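Local coordinates for protein cellobiose 2-epimerase (Caldibacillus thermoamylovorans, PDB 5ZHB) that catalyses the reversible C2 epimerisation of the reducing-end glucose of cellobiose, giving a mannose at that position, at residues Leu242-His247 and Ala292-Asn297; Tyr302-Trp307 and Val356-Gln361. All coordinates share one frame; numbering follows the deposited sequence.

Contact 1: Leu242-His247 and Ala292-Asn297; sequences LKSYGH and AYENEN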
loop_
_atom_site.group_PDB
_atom_site.type_symbol
_atom_site.label_atom_id
_atom_site.label_comp_id
_atom_site.label_asym_id
_atom_site.label_seq_id
_atom_site.Cartn_x
_atom_site.Cartn_y
_atom_site.Cartn_z
ATOM N N LEU A 242 10.314 17.526 -0.041
ATOM C CA LEU A 242 9.868 16.447 -0.930
ATOM C C LEU A 242 8.357 16.317 -0.853
ATOM O O LEU A 242 7.775 16.235 0.215
ATOM C CB LEU A 242 10.519 15.109 -0.581
ATOM C CG LEU A 242 10.082 13.879 -1.400
ATOM C CD1 LEU A 242 10.381 14.003 -2.867
ATOM C CD2 LEU A 242 10.760 12.637 -0.841
ATOM N N LYS A 243 7.719 16.316 -2.014
ATOM C CA LYS A 243 6.299 16.052 -2.112
ATOM C C LYS A 243 6.112 14.812 -2.972
ATOM O O LYS A 243 6.692 14.752 -4.043
ATOM C CB LYS A 243 5.570 17.182 -2.841
ATOM C CG LYS A 243 5.323 18.415 -2.013
ATOM C CD LYS A 243 6.373 19.490 -2.109
ATOM C CE LYS A 243 5.831 20.727 -1.431
ATOM N NZ LYS A 243 6.872 21.748 -1.378
ATOM N N SER A 244 5.296 13.876 -2.479
ATOM C CA SER A 244 5.034 12.612 -3.141
ATOM C C SER A 244 3.538 12.537 -3.401
ATOM O O SER A 244 2.750 12.358 -2.466
ATOM C CB SER A 244 5.534 11.455 -2.295
ATOM O OG SER A 244 5.275 10.221 -2.947
ATOM N N TYR A 245 3.160 12.803 -4.659
ATOM C CA TYR A 245 1.785 13.102 -5.017
ATOM C C TYR A 245 0.941 11.873 -4.756
ATOM O O TYR A 245 -0.217 11.945 -4.327
ATOM C CB TYR A 245 1.684 13.520 -6.491
ATOM C CG TYR A 245 2.471 14.775 -6.864
ATOM C CD1 TYR A 245 2.064 16.048 -6.447
ATOM C CD2 TYR A 245 3.597 14.697 -7.675
ATOM C CE1 TYR A 245 2.765 17.191 -6.822
ATOM C CE2 TYR A 245 4.325 15.825 -8.028
ATOM C CZ TYR A 245 3.900 17.083 -7.610
ATOM O OH TYR A 245 4.645 18.166 -7.985
ATOM N N GLY A 246 1.555 10.718 -5.016
ATOM C CA GLY A 246 0.841 9.465 -4.855
ATOM C C GLY A 246 0.528 9.151 -3.405
ATOM O O GLY A 246 -0.572 8.680 -3.108
ATOM N N HIS A 247 1.491 9.389 -2.493
ATOM C CA HIS A 247 1.225 9.193 -1.082
ATOM C C HIS A 247 0.084 10.091 -0.601
ATOM O O HIS A 247 -0.775 9.672 0.164
ATOM C CB HIS A 247 2.446 9.444 -0.193
ATOM C CG HIS A 247 3.444 8.344 -0.196
ATOM N ND1 HIS A 247 4.536 8.374 -1.048
ATOM C CD2 HIS A 247 3.571 7.256 0.575
ATOM C CE1 HIS A 247 5.265 7.276 -0.833
ATOM N NE2 HIS A 247 4.702 6.595 0.150
ATOM N N ALA A 292 2.234 13.061 -12.056
ATOM C CA ALA A 292 3.652 13.071 -11.795
ATOM C C ALA A 292 3.949 12.246 -10.549
ATOM O O ALA A 292 3.036 11.899 -9.801
ATOM C CB ALA A 292 4.143 14.509 -11.620
ATOM N N TYR A 293 5.244 12.012 -10.301
ATOM C CA TYR A 293 5.668 11.166 -9.193
ATOM C C TYR A 293 6.028 11.982 -7.955
ATOM O O TYR A 293 5.492 11.750 -6.871
ATOM C CB TYR A 293 6.836 10.304 -9.684
ATOM C CG TYR A 293 7.360 9.320 -8.658
ATOM C CD1 TYR A 293 6.503 8.520 -7.901
ATOM C CD2 TYR A 293 8.722 9.217 -8.426
ATOM C CE1 TYR A 293 6.998 7.616 -6.972
ATOM C CE2 TYR A 293 9.222 8.338 -7.488
ATOM C CZ TYR A 293 8.359 7.545 -6.758
ATOM O OH TYR A 293 8.904 6.702 -5.839
ATOM N N GLU A 294 7.024 12.859 -8.080
ATOM C CA GLU A 294 7.581 13.527 -6.913
ATOM C C GLU A 294 8.027 14.924 -7.317
ATOM O O GLU A 294 8.317 15.170 -8.494
ATOM C CB GLU A 294 8.861 12.873 -6.389
ATOM C CG GLU A 294 8.637 11.614 -5.563
ATOM C CD GLU A 294 9.968 10.944 -5.234
ATOM O OE1 GLU A 294 11.001 11.258 -5.856
ATOM O OE2 GLU A 294 9.947 10.092 -4.340
ATOM N N ASN A 295 8.101 15.797 -6.310
ATOM C CA ASN A 295 8.703 17.117 -6.466
ATOM C C ASN A 295 9.726 17.306 -5.345
ATOM O O ASN A 295 9.380 17.412 -4.180
ATOM C CB ASN A 295 7.628 18.190 -6.568
ATOM C CG ASN A 295 8.212 19.579 -6.734
ATOM O OD1 ASN A 295 9.420 19.792 -6.596
ATOM N ND2 ASN A 295 7.360 20.520 -7.086
ATOM N N GLU A 296 10.997 17.212 -5.721
ATOM C CA GLU A 296 12.096 17.233 -4.779
ATOM C C GLU A 296 12.850 18.540 -4.989
ATOM O O GLU A 296 13.365 18.780 -6.080
ATOM C CB GLU A 296 13.076 16.076 -4.968
ATOM C CG GLU A 296 14.043 15.963 -3.790
ATOM C CD GLU A 296 14.778 14.626 -3.784
ATOM O OE1 GLU A 296 14.788 13.927 -4.812
ATOM O OE2 GLU A 296 15.292 14.250 -2.731
ATOM N N ASN A 297 12.905 19.357 -3.936
ATOM C CA ASN A 297 13.448 20.699 -4.062
ATOM C C ASN A 297 12.520 21.392 -5.058
ATOM O O ASN A 297 11.297 21.307 -4.922
ATOM C CB ASN A 297 14.948 20.600 -4.324
ATOM C CG ASN A 297 15.639 19.752 -3.271
ATOM O OD1 ASN A 297 16.366 18.802 -3.595
ATOM N ND2 ASN A 297 15.399 20.056 -2.003
HETATM O O HOH W 1 8.556 22.328 -4.341
HETATM O O HOH W 2 4.171 9.781 -5.447
#
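Tyr245 carries the close packing between Leu242-His247 and Ala292-Asn297. Its CG stands beside the backbone N and anti to the carbonyl carbon (chi1 -61°), and the ring reaches obliquely across Ala292 to Asn295. Ring atom CE2 lies 3.8 Å from Ala292 CB, while the hydroxyl OH reaches Asn295 CB at 3.3 Å. Phe227 and Ile300 also touch this buried ring. Beside it the strands pair antiparallel: Lys243 N donates to Asn295 O at 2.9 Å, and Asn295 N returns the bond to Lys243 O. At the strand-to-helix junction a weak bond runs from Tyr245 N to Tyr293 O (3.4 Å). A water donates to that same carbonyl, accepts from Gly246 N at 2.8 Å and bonds Ser244 OG, which also pairs with His247 ND1 in the plane of the imidazole.

The face carrying Leu242, Glu294 and Glu296 is looser. Leu242 CD1 meets the Glu294 carboxylate carbon CD at 3.9 Å and Glu296 CB at 4.0 Å, with Glu296 exposed. On the Lys243 face, toward Asn297, a second water donates to Asn297 O and takes a weak bond from Lys243 NZ. Strand 242-244, paired antiparallel with 294-296, runs directly into helix 245-262, a strand-to-helix junction of the kind expected in the (alpha/alpha)6 barrel of the N-acylglucosamine 2-epimerase family.

Contact 2: Tyr302-Trp307 and Val356-Gln361; sequences YTRVWW and VEADGQ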
loop_
_atom_site.group_PDB
_atom_site.type_symbol
_atom_site.label_atom_id
_atom_site.label_comp_id
_atom_site.label_asym_id
_atom_site.label_seq_id
_atom_site.Cartn_x
_atom_site.Cartn_y
_atom_site.Cartn_z
ATOM N N TYR A 302 8.638 13.571 -13.650
ATOM C CA TYR A 302 7.466 13.426 -14.498
ATOM C C TYR A 302 7.211 11.962 -14.875
ATOM O O TYR A 302 6.303 11.689 -15.658
ATOM C CB TYR A 302 7.640 14.250 -15.785
ATOM C CG TYR A 302 7.495 15.743 -15.534
ATOM C CD1 TYR A 302 6.245 16.287 -15.274
ATOM C CD2 TYR A 302 8.595 16.589 -15.511
ATOM C CE1 TYR A 302 6.089 17.638 -15.006
ATOM C CE2 TYR A 302 8.449 17.946 -15.250
ATOM C CZ TYR A 302 7.193 18.467 -14.996
ATOM O OH TYR A 302 6.988 19.781 -14.710
ATOM N N THR A 303 7.932 11.027 -14.266
ATOM C CA THR A 303 7.650 9.607 -14.463
ATOM C C THR A 303 6.235 9.305 -13.986
ATOM O O THR A 303 5.844 9.732 -12.905
ATOM C CB THR A 303 8.624 8.740 -13.671
ATOM O OG1 THR A 303 9.942 9.121 -14.030
ATOM C CG2 THR A 303 8.446 7.256 -13.982
ATOM N N ARG A 304 5.470 8.588 -14.812
ATOM C CA ARG A 304 4.155 8.102 -14.449
ATOM C C ARG A 304 4.279 6.700 -13.848
ATOM O O ARG A 304 4.570 5.749 -14.579
ATOM C CB ARG A 304 3.247 8.021 -15.671
ATOM C CG ARG A 304 2.624 9.336 -16.118
ATOM C CD ARG A 304 3.666 10.242 -16.794
ATOM N NE ARG A 304 3.020 11.280 -17.605
ATOM C CZ ARG A 304 3.659 12.246 -18.270
ATOM N NH1 ARG A 304 4.949 12.439 -18.091
ATOM N NH2 ARG A 304 2.970 13.045 -19.058
ATOM N N VAL A 305 4.134 6.614 -12.521
ATOM C CA VAL A 305 4.374 5.385 -11.775
ATOM C C VAL A 305 3.023 4.732 -11.582
ATOM O O VAL A 305 2.073 5.435 -11.239
ATOM C CB VAL A 305 5.096 5.622 -10.431
ATOM C CG1 VAL A 305 5.264 4.343 -9.628
ATOM C CG2 VAL A 305 6.480 6.220 -10.637
ATOM N N TRP A 306 2.953 3.393 -11.743
ATOM C CA TRP A 306 1.682 2.689 -11.802
ATOM C C TRP A 306 0.836 2.926 -10.547
ATOM O O TRP A 306 -0.350 3.289 -10.644
ATOM C CB TRP A 306 1.890 1.184 -12.118
ATOM C CG TRP A 306 1.902 0.280 -10.915
ATOM C CD1 TRP A 306 0.834 -0.420 -10.448
ATOM C CD2 TRP A 306 2.969 0.048 -9.983
ATOM N NE1 TRP A 306 1.180 -1.114 -9.324
ATOM C CE2 TRP A 306 2.473 -0.837 -8.998
ATOM C CE3 TRP A 306 4.291 0.475 -9.886
ATOM C CZ2 TRP A 306 3.232 -1.261 -7.909
ATOM C CZ3 TRP A 306 5.055 0.022 -8.832
ATOM C CH2 TRP A 306 4.539 -0.836 -7.866
ATOM N N TRP A 307 1.422 2.768 -9.366
ATOM C CA TRP A 307 0.640 2.816 -8.134
ATOM C C TRP A 307 0.097 4.221 -7.874
ATOM O O TRP A 307 -0.993 4.342 -7.318
ATOM C CB TRP A 307 1.411 2.278 -6.917
ATOM C CG TRP A 307 2.563 3.106 -6.409
ATOM C CD1 TRP A 307 3.887 2.939 -6.684
ATOM C CD2 TRP A 307 2.483 4.202 -5.476
ATOM N NE1 TRP A 307 4.634 3.876 -6.026
ATOM C CE2 TRP A 307 3.797 4.669 -5.279
ATOM C CE3 TRP A 307 1.427 4.835 -4.800
ATOM C CZ2 TRP A 307 4.083 5.731 -4.419
ATOM C CZ3 TRP A 307 1.716 5.870 -3.937
ATOM C CH2 TRP A 307 3.028 6.328 -3.762
ATOM N N VAL A 356 5.925 4.669 -16.740
ATOM C CA VAL A 356 6.036 5.174 -18.097
ATOM C C VAL A 356 6.806 6.492 -18.067
ATOM O O VAL A 356 6.578 7.333 -17.204
ATOM C CB VAL A 356 4.668 5.344 -18.775
ATOM C CG1 VAL A 356 4.827 5.879 -20.188
ATOM C CG2 VAL A 356 3.885 4.041 -18.758
ATOM N N GLU A 357 7.765 6.634 -18.984
ATOM C CA GLU A 357 8.539 7.864 -19.121
ATOM C C GLU A 357 7.696 8.951 -19.801
ATOM O O GLU A 357 6.623 8.668 -20.345
ATOM C CB GLU A 357 9.796 7.598 -19.949
ATOM C CG GLU A 357 10.703 6.492 -19.406
ATOM C CD GLU A 357 11.226 6.735 -18.007
ATOM O OE1 GLU A 357 11.563 7.906 -17.747
ATOM O OE2 GLU A 357 11.278 5.801 -17.174
ATOM N N ALA A 358 8.187 10.209 -19.767
ATOM C CA ALA A 358 7.479 11.358 -20.330
ATOM C C ALA A 358 7.272 11.213 -21.834
ATOM O O ALA A 358 6.289 11.719 -22.369
ATOM C CB ALA A 358 8.221 12.629 -20.024
ATOM N N ASP A 359 8.178 10.501 -22.510
ATOM C CA ASP A 359 8.053 10.247 -23.940
ATOM C C ASP A 359 6.963 9.224 -24.251
ATOM O O ASP A 359 6.744 8.940 -25.424
ATOM C CB ASP A 359 9.359 9.757 -24.544
ATOM C CG ASP A 359 10.009 8.614 -23.779
ATOM O OD1 ASP A 359 9.291 7.646 -23.473
ATOM O OD2 ASP A 359 11.211 8.719 -23.455
ATOM N N GLY A 360 6.332 8.622 -23.228
ATOM C CA GLY A 360 5.302 7.617 -23.451
ATOM C C GLY A 360 5.845 6.185 -23.491
ATOM O O GLY A 360 5.078 5.225 -23.567
ATOM N N GLN A 361 7.153 6.007 -23.364
ATOM C CA GLN A 361 7.702 4.658 -23.426
ATOM C C GLN A 361 7.726 4.023 -22.035
ATOM O O GLN A 361 8.049 4.679 -21.041
ATOM C CB GLN A 361 9.136 4.575 -23.954
ATOM C CG GLN A 361 9.333 5.155 -25.350
ATOM C CD GLN A 361 9.030 4.188 -26.478
ATOM O OE1 GLN A 361 9.868 3.960 -27.357
ATOM N NE2 GLN A 361 7.833 3.618 -26.475
HETATM O O HOH W 3 12.139 6.717 -14.518
#
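Val356 N donates to Arg304 O at 2.8 Å, and Arg304 N returns a bond to Val356 O at 2.9 Å, so one antiparallel hydrogen-bonded pair ties the two segments. The acceptor Val356 O is also flanked by side chains, with Thr303 CG2 and Arg304 CB each 3.7 Å away. The Arg304 chain bends at chi2 (74°), which sets CD 4.1 Å from Val356 O; farther out, NH1 lies 3.5 Å from Ala358 CA. The same NH1 donates to Tyr302 O at 2.9 Å, the acceptor lying 23° out of the guanidinium plane. Asp288 forms a salt bridge with NH2 and Ser290 OG takes the bond from NE, so all three guanidinium nitrogens are engaged and the group's rotation is fixed.

Nearer solvent, a water donates to both Thr303 OG1 and Glu357 OE2, whose direct partners are Asp301 and Thr363. Glu357 begins a type I turn ending at Gly360, and overlapping its end, an Asx turn has Asp359 OD1 accepting from Gln361 N at 2.7 Å. Val356 and Arg304 project from the same face of the sheet onto Tyr338 of helix 326-343, with Met343 also against Val356, while strand 299-305 passes straight into helix 306-323.

Contacts 1 and 2 follow one another along the chain and share one four-stranded antiparallel sheet, their centres about 14 Å apart. Strands 294-296 and 299-305 are its inner neighbours; contact 1 adds edge strand 242-244 and contact 2 adds edge strand 355-356. Tyr293 bridges the two, with CB 3.4 Å from Thr303 O and CD1 3.6 Å from Val305 CG2. The helices that follow also meet: Trp307 CZ3 packs 3.5 Å from Gly246 C, and the Trp307 and His247 rings lie edge to face. Trp307 also stacks on His376, and His247 NE2 bonds Asn184, an aromatic and histidine cluster consistent with the substrate pocket of this epimerase family.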